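Local structure of lysozyme inhibitor LprI-like N-terminal domain-containing protein (Burkholderia thailandensis, 6AR7) at residues A63-L67 with L128-D133; Y168-R172 with L183-Q187. The protein is of unknown function but may inhibit lysozyme, as the related LprI-type proteins do. All blocks are in the same frame, centred on the assembly; numbering follows the deposited sequence.

Interaction 1 of 2, residues A63-L67 with L128-D133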
ATOM      1  N   ALA A  63      -9.345 -10.794   6.251  1.00 33.43           N
ATOM      2  CA  ALA A  63     -10.351  -9.917   5.669  1.00 35.11           C
ATOM      3  C   ALA A  63     -10.625 -10.316   4.227  1.00 35.40           C
ATOM      4  O   ALA A  63     -11.780 -10.349   3.795  1.00 39.73           O
ATOM      5  CB  ALA A  63      -9.917  -8.458   5.766  1.00 30.60           C
ATOM      6  N   TYR A  64      -9.577 -10.687   3.486  1.00 36.94           N
ATOM      7  CA  TYR A  64      -9.780 -11.182   2.126  1.00 42.94           C
ATOM      8  C   TYR A  64     -10.655 -12.435   2.123  1.00 44.54           C
ATOM      9  O   TYR A  64     -11.503 -12.611   1.241  1.00 40.27           O
ATOM     10  CB  TYR A  64      -8.429 -11.465   1.461  1.00 35.02           C
ATOM     11  CG  TYR A  64      -8.520 -12.113   0.093  1.00 37.65           C
ATOM     12  CD1 TYR A  64      -8.852 -11.369  -1.032  1.00 39.46           C
ATOM     13  CD2 TYR A  64      -8.294 -13.481  -0.069  1.00 43.28           C
ATOM     14  CE1 TYR A  64      -8.944 -11.966  -2.305  1.00 40.87           C
ATOM     15  CE2 TYR A  64      -8.382 -14.090  -1.335  1.00 49.69           C
ATOM     16  CZ  TYR A  64      -8.706 -13.321  -2.446  1.00 51.62           C
ATOM     17  OH  TYR A  64      -8.796 -13.903  -3.696  1.00 53.86           O
ATOM     18  N   GLN A  65     -10.491 -13.305   3.121  1.00 46.49           N
ATOM     19  CA  GLN A  65     -11.299 -14.521   3.138  1.00 45.61           C
ATOM     20  C   GLN A  65     -12.764 -14.224   3.449  1.00 43.20           C
ATOM     21  O   GLN A  65     -13.658 -14.759   2.780  1.00 41.95           O
ATOM     22  CB  GLN A  65     -10.717 -15.531   4.123  1.00 50.88           C
ATOM     23  CG  GLN A  65      -9.452 -16.223   3.619  1.00 56.69           C
ATOM     24  CD  GLN A  65      -9.603 -16.776   2.198  1.00 68.49           C
ATOM     25  OE1 GLN A  65     -10.646 -17.334   1.837  1.00 75.50           O
ATOM     26  NE2 GLN A  65      -8.546 -16.646   1.396  1.00 68.13           N
ATOM     27  N   ARG A  66     -13.038 -13.370   4.440  1.00 46.65           N
ATOM     28  CA  ARG A  66     -14.417 -12.937   4.681  1.00 47.92           C
ATOM     29  C   ARG A  66     -15.033 -12.343   3.419  1.00 43.92           C
ATOM     30  O   ARG A  66     -16.179 -12.647   3.065  1.00 52.41           O
ATOM     31  CB  ARG A  66     -14.464 -11.907   5.801  1.00 47.86           C
ATOM     32  CG  ARG A  66     -14.621 -12.440   7.190  1.00 60.70           C
ATOM     33  CD  ARG A  66     -15.325 -11.372   7.990  1.00 61.20           C
ATOM     34  NE  ARG A  66     -14.479 -10.194   8.131  1.00 55.02           N
ATOM     35  CZ  ARG A  66     -14.927  -8.943   8.105  1.00 59.61           C
ATOM     36  NH1 ARG A  66     -16.221  -8.700   7.907  1.00 58.65           N
ATOM     37  NH2 ARG A  66     -14.075  -7.936   8.254  1.00 55.16           N
ATOM     38  N   LEU A  67     -14.283 -11.472   2.745  1.00 44.34           N
ATOM     39  CA  LEU A  67     -14.793 -10.783   1.566  1.00 40.49           C
ATOM     40  C   LEU A  67     -15.188 -11.775   0.481  1.00 47.74           C
ATOM     41  O   LEU A  67     -16.258 -11.647  -0.125  1.00 57.90           O
ATOM     42  CB  LEU A  67     -13.729  -9.816   1.040  1.00 38.53           C
ATOM     43  CG  LEU A  67     -14.178  -8.644   0.173  1.00 41.35           C
ATOM     44  CD1 LEU A  67     -13.077  -7.615   0.105  1.00 41.27           C
ATOM     45  CD2 LEU A  67     -14.497  -9.130  -1.222  1.00 48.49           C
ATOM     46  N   LEU A 128      -9.646  -3.989   2.766  1.00 32.45           N
ATOM     47  CA  LEU A 128     -10.373  -5.247   2.669  1.00 33.44           C
ATOM     48  C   LEU A 128     -11.434  -5.332   3.754  1.00 43.61           C
ATOM     49  O   LEU A 128     -12.568  -5.763   3.496  1.00 41.37           O
ATOM     50  CB  LEU A 128      -9.388  -6.409   2.769  1.00 33.03           C
ATOM     51  CG  LEU A 128      -8.499  -6.590   1.538  1.00 33.33           C
ATOM     52  CD1 LEU A 128      -7.360  -7.489   1.852  1.00 31.47           C
ATOM     53  CD2 LEU A 128      -9.331  -7.221   0.422  1.00 35.62           C
ATOM     54  N   ARG A 129     -11.089  -4.893   4.969  1.00 37.45           N
ATOM     55  CA  ARG A 129     -12.042  -4.905   6.072  1.00 37.80           C
ATOM     56  C   ARG A 129     -13.234  -4.025   5.766  1.00 37.77           C
ATOM     57  O   ARG A 129     -14.380  -4.412   6.008  1.00 44.90           O
ATOM     58  CB  ARG A 129     -11.384  -4.417   7.353  1.00 42.73           C
ATOM     59  CG  ARG A 129     -10.503  -5.389   8.050  1.00 39.41           C
ATOM     60  CD  ARG A 129      -9.935  -4.675   9.274  1.00 32.84           C
ATOM     61  NE  ARG A 129      -9.132  -5.543  10.116  1.00 38.31           N
ATOM     62  CZ  ARG A 129      -8.570  -5.139  11.248  1.00 37.09           C
ATOM     63  NH1 ARG A 129      -8.747  -3.889  11.648  1.00 30.21           N
ATOM     64  NH2 ARG A 129      -7.874  -5.985  11.992  1.00 33.48           N
ATOM     65  N   GLY A 130     -12.978  -2.811   5.271  1.00 34.55           N
ATOM     66  CA  GLY A 130     -14.075  -1.911   4.957  1.00 36.17           C
ATOM     67  C   GLY A 130     -15.037  -2.500   3.940  1.00 40.70           C
ATOM     68  O   GLY A 130     -16.255  -2.396   4.091  1.00 39.91           O
ATOM     69  N   ALA A 131     -14.502  -3.138   2.903  1.00 34.72           N
ATOM     70  CA  ALA A 131     -15.363  -3.762   1.905  1.00 45.35           C
ATOM     71  C   ALA A 131     -16.138  -4.925   2.506  1.00 46.06           C
ATOM     72  O   ALA A 131     -17.354  -5.023   2.333  1.00 50.71           O
ATOM     73  CB  ALA A 131     -14.541  -4.225   0.700  1.00 38.71           C
ATOM     74  N   ALA A 132     -15.445  -5.833   3.190  1.00 43.96           N
ATOM     75  CA  ALA A 132     -16.125  -6.996   3.745  1.00 45.35           C
ATOM     76  C   ALA A 132     -17.204  -6.591   4.736  1.00 53.32           C
ATOM     77  O   ALA A 132     -18.263  -7.228   4.794  1.00 58.97           O
ATOM     78  CB  ALA A 132     -15.110  -7.924   4.408  1.00 47.42           C
ATOM     79  N   ASP A 133     -16.981  -5.508   5.489  1.00 47.24           N
ATOM     80  CA  ASP A 133     -18.013  -5.038   6.410  1.00 53.84           C
ATOM     81  C   ASP A 133     -19.197  -4.467   5.650  1.00 57.04           C
ATOM     82  O   ASP A 133     -20.354  -4.682   6.028  1.00 57.87           O
ATOM     83  CB  ASP A 133     -17.448  -3.985   7.363  1.00 58.77           C
ATOM     84  CG  ASP A 133     -16.465  -4.566   8.358  1.00 62.17           C
ATOM     85  OD1 ASP A 133     -16.313  -5.804   8.385  1.00 65.07           O
ATOM     86  OD2 ASP A 133     -15.830  -3.785   9.098  1.00 64.05           O
TER
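Arg66 reaches from helix 42-70 across to Asp133 on helix 107-136 and holds one carboxylate oxygen with the two terminal nitrogens of its guanidinium. Arg66 NH1 lies 2.9 Å from Asp133 OD1 and meets it nearly along the C-O axis, and Arg66 NH2, 3.1 Å from the same oxygen, comes from the syn side, lifted out of the carboxylate plane. OD1 sits in the plane of the guanidinium, yet the two flat groups are turned 38° against each other, so this is not a coplanar pairing through both oxygens. A bend at chi3 brings the arginine's end round toward the other helix. There one guanidinium face rests on the methyl of Ala132, whose CB is 3.8 Å from Arg66 NH1 and set toward the rim.

Beneath this exposed salt bridge the contact is apolar. Ala63 aims its CB at helix 107-136, 3.7 Å from Leu128 CB and close to the backbone of Arg129. With CG anti to the backbone N (chi1 -158°), Leu67 sends CD1 between two neighbours, 3.7 Å from Ala131 CB and 3.8 Å from Leu128 CD2; the two leucine side chains run roughly perpendicular. The small residues Ala63 and Ala132 let the backbones come near, and the CA atoms of Leu67 and Ala132 are 4.6 Å apart. The segment axes approach to 8.5 Å and run nearly parallel, at 25°.

Arg129 turns its charged end elsewhere, to salt bridges with Asp24 and Glu59. On another flank helix 73-101 packs against the pair: Trp79 touches both Leu67 and Ala131, while Tyr64 leads away to Gln80 and Gln83. The contact thus joins helices 42-70 and 107-136, with helix 73-101 packed against both, in the N-terminal half of an all-helical fold.

Interaction 2 of 2, residues Y168-R172 with L183-Q187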
ATOM      1  N   TYR A 168       7.558  10.478  -9.781  1.00 31.95           N
ATOM      2  CA  TYR A 168       8.117   9.312 -10.465  1.00 31.18           C
ATOM      3  C   TYR A 168       9.313   9.709 -11.320  1.00 32.41           C
ATOM      4  O   TYR A 168      10.364   9.057 -11.292  1.00 32.13           O
ATOM      5  CB  TYR A 168       7.050   8.628 -11.326  1.00 28.04           C
ATOM      6  CG  TYR A 168       7.580   7.489 -12.171  1.00 31.06           C
ATOM      7  CD1 TYR A 168       7.624   6.202 -11.670  1.00 35.36           C
ATOM      8  CD2 TYR A 168       8.063   7.711 -13.462  1.00 37.68           C
ATOM      9  CE1 TYR A 168       8.122   5.156 -12.428  1.00 36.95           C
ATOM     10  CE2 TYR A 168       8.562   6.671 -14.234  1.00 37.74           C
ATOM     11  CZ  TYR A 168       8.587   5.392 -13.703  1.00 35.00           C
ATOM     12  OH  TYR A 168       9.083   4.343 -14.443  1.00 37.28           O
ATOM     13  N   GLU A 169       9.173  10.785 -12.079  1.00 29.69           N
ATOM     14  CA  GLU A 169      10.262  11.207 -12.956  1.00 32.76           C
ATOM     15  C   GLU A 169      11.448  11.744 -12.159  1.00 32.72           C
ATOM     16  O   GLU A 169      12.603  11.462 -12.492  1.00 34.71           O
ATOM     17  CB  GLU A 169       9.752  12.243 -13.955  1.00 36.29           C
ATOM     18  CG  GLU A 169       8.837  11.611 -14.995  1.00 48.31           C
ATOM     19  CD  GLU A 169       9.543  10.552 -15.827  1.00 60.70           C
ATOM     20  OE1 GLU A 169      10.775  10.662 -16.019  1.00 69.75           O
ATOM     21  OE2 GLU A 169       8.873   9.586 -16.255  1.00 63.33           O
ATOM     22  N   LYS A 170      11.184  12.522 -11.107  1.00 35.40           N
ATOM     23  CA  LYS A 170      12.263  12.984 -10.238  1.00 39.26           C
ATOM     24  C   LYS A 170      13.013  11.803  -9.615  1.00 40.71           C
ATOM     25  O   LYS A 170      14.246  11.816  -9.548  1.00 34.32           O
ATOM     26  CB  LYS A 170      11.697  13.919  -9.165  1.00 45.99           C
ATOM     27  CG  LYS A 170      12.733  14.509  -8.212  1.00 62.35           C
ATOM     28  CD  LYS A 170      12.088  15.488  -7.232  1.00 71.75           C
ATOM     29  CE  LYS A 170      12.886  15.606  -5.933  1.00 79.76           C
ATOM     30  NZ  LYS A 170      12.038  15.979  -4.751  1.00 82.17           N
ATOM     31  N   LEU A 171      12.288  10.776  -9.146  1.00 34.32           N
ATOM     32  CA  LEU A 171      12.940   9.595  -8.577  1.00 33.29           C
ATOM     33  C   LEU A 171      13.748   8.856  -9.634  1.00 37.23           C
ATOM     34  O   LEU A 171      14.911   8.501  -9.411  1.00 32.80           O
ATOM     35  CB  LEU A 171      11.902   8.657  -7.960  1.00 31.43           C
ATOM     36  CG  LEU A 171      12.400   7.266  -7.521  1.00 35.94           C
ATOM     37  CD1 LEU A 171      13.487   7.329  -6.448  1.00 29.98           C
ATOM     38  CD2 LEU A 171      11.204   6.440  -7.018  1.00 36.54           C
ATOM     39  N   ARG A 172      13.138   8.611 -10.795  1.00 38.89           N
ATOM     40  CA  ARG A 172      13.826   7.859 -11.832  1.00 41.29           C
ATOM     41  C   ARG A 172      15.148   8.520 -12.192  1.00 46.19           C
ATOM     42  O   ARG A 172      16.155   7.833 -12.409  1.00 48.53           O
ATOM     43  CB  ARG A 172      12.947   7.728 -13.069  1.00 37.70           C
ATOM     44  CG  ARG A 172      13.677   7.095 -14.234  1.00 45.32           C
ATOM     45  CD  ARG A 172      12.764   6.305 -15.147  1.00 60.46           C
ATOM     46  NE  ARG A 172      12.208   7.122 -16.221  1.00 72.39           N
ATOM     47  CZ  ARG A 172      11.280   6.693 -17.073  1.00 81.50           C
ATOM     48  NH1 ARG A 172      10.827   7.500 -18.028  1.00 78.32           N
ATOM     49  NH2 ARG A 172      10.786   5.458 -16.954  1.00 80.01           N
ATOM     50  N   LEU A 183      12.226   0.336 -10.549  1.00 40.56           N
ATOM     51  CA  LEU A 183      11.176   1.343 -10.417  1.00 35.19           C
ATOM     52  C   LEU A 183      10.132   1.178 -11.517  1.00 43.14           C
ATOM     53  O   LEU A 183       8.929   1.213 -11.249  1.00 41.34           O
ATOM     54  CB  LEU A 183      11.778   2.750 -10.458  1.00 33.41           C
ATOM     55  CG  LEU A 183      10.814   3.937 -10.557  1.00 33.48           C
ATOM     56  CD1 LEU A 183       9.824   3.994  -9.399  1.00 27.94           C
ATOM     57  CD2 LEU A 183      11.593   5.248 -10.674  1.00 29.12           C
ATOM     58  N   VAL A 184      10.581   1.000 -12.766  1.00 44.96           N
ATOM     59  CA  VAL A 184       9.654   0.796 -13.879  1.00 41.38           C
ATOM     60  C   VAL A 184       8.748  -0.396 -13.597  1.00 41.60           C
ATOM     61  O   VAL A 184       7.522  -0.316 -13.730  1.00 34.45           O
ATOM     62  CB  VAL A 184      10.426   0.603 -15.200  1.00 44.64           C
ATOM     63  CG1 VAL A 184       9.464   0.289 -16.335  1.00 41.74           C
ATOM     64  CG2 VAL A 184      11.261   1.839 -15.530  1.00 37.70           C
ATOM     65  N   ALA A 185       9.341  -1.515 -13.178  1.00 37.93           N
ATOM     66  CA  ALA A 185       8.562  -2.726 -12.952  1.00 36.38           C
ATOM     67  C   ALA A 185       7.598  -2.559 -11.772  1.00 40.36           C
ATOM     68  O   ALA A 185       6.420  -2.942 -11.858  1.00 36.27           O
ATOM     69  CB  ALA A 185       9.506  -3.907 -12.734  1.00 35.25           C
ATOM     70  N   ALA A 186       8.075  -1.996 -10.656  1.00 34.36           N
ATOM     71  CA  ALA A 186       7.197  -1.825  -9.499  1.00 29.11           C
ATOM     72  C   ALA A 186       6.035  -0.898  -9.816  1.00 33.32           C
ATOM     73  O   ALA A 186       4.886  -1.177  -9.446  1.00 32.88           O
ATOM     74  CB  ALA A 186       7.979  -1.286  -8.304  1.00 29.28           C
ATOM     75  N   GLN A 187       6.313   0.210 -10.512  1.00 26.10           N
ATOM     76  CA  GLN A 187       5.274   1.185 -10.800  1.00 25.32           C
ATOM     77  C   GLN A 187       4.235   0.619 -11.760  1.00 31.55           C
ATOM     78  O   GLN A 187       3.038   0.894 -11.625  1.00 35.47           O
ATOM     79  CB  GLN A 187       5.892   2.443 -11.399  1.00 25.67           C
ATOM     80  CG  GLN A 187       4.874   3.530 -11.642  1.00 31.73           C
ATOM     81  CD  GLN A 187       4.269   4.043 -10.353  1.00 35.97           C
ATOM     82  OE1 GLN A 187       4.791   3.809  -9.262  1.00 36.42           O
ATOM     83  NE2 GLN A 187       3.170   4.752 -10.473  1.00 31.62           N
TER
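The ring of Tyr168 and the guanidinium of Arg172 are the flat groups here, and both meet helix 180-197. Leu183 and Gln187 approach the ring obliquely at its CE1 corner: Leu183 CG is 3.5 Å from Tyr168 CE1, and Gln187 CB is 3.7 Å from that same carbon. Glu169 OE2 lies in the plane of the ring, at its edge. One face of the Arg172 guanidinium carries Tyr168 CE2, offset toward the rim, while Val184 CG2 stands at its edge, 3.9 Å from Arg172 NH2. Glu169 OE2 also forms a salt bridge with Arg172 within the same helix, by charge alone, since the oxygen lies well out of the guanidinium plane and no N-H points at it.

Tyr168 carries its CG anti to the backbone N (chi1 175°), which sends the ring across the gap between the helices and sets OH beside Val184, 3.5 Å from CG2. Leu183 is the counterpart from the other side. It divides its branches, CD1 going to Leu171 CD2 at 3.7 Å and CD2 lying over the backbone of Arg172, 3.6 Å from CA. Gln187 brings its aliphatic CB and CG obliquely to the CD1-CE1 side of the ring, its amide plane turned 52° from the aromatic one, and its OE1 accepts from Arg213. The segment axes stay 11.7 Å apart, so long side chains rather than backbones bridge this antiparallel pair.

Helices 155-174 and 180-197 form a helical hairpin, and Arg180 NE hydrogen-bonds to the carbonyl oxygen of Arg172 near its turn. Helix 203-223 closes one flank, with Leu217 against both Tyr168 and Leu171 and Phe220 against Leu171. From helix 73-101, Leu96 packs on Leu183, tying the hairpin to the N-terminal part of the fold.

Followed from the N terminus, the chain first passes 63-67, runs out along helix 73-101 and returns along helix 107-136, where interaction 1 closes a long, mostly helical loop of 60 residues. Only then does it reach helix 155-174 and the short turn that interaction 2 closes after 10 residues. The two loops are therefore in series, neither nested nor crossed. The centres of interactions 1 and 2 are about 31 Å apart, on opposite sides of the chain's centre, and the contacts do not touch. Helix 73-101 is a neighbour of both: interaction 1 joins helices 42-70 and 107-136 beside it, and interaction 2 pairs helices 155-174 and 180-197 of the C-terminal part.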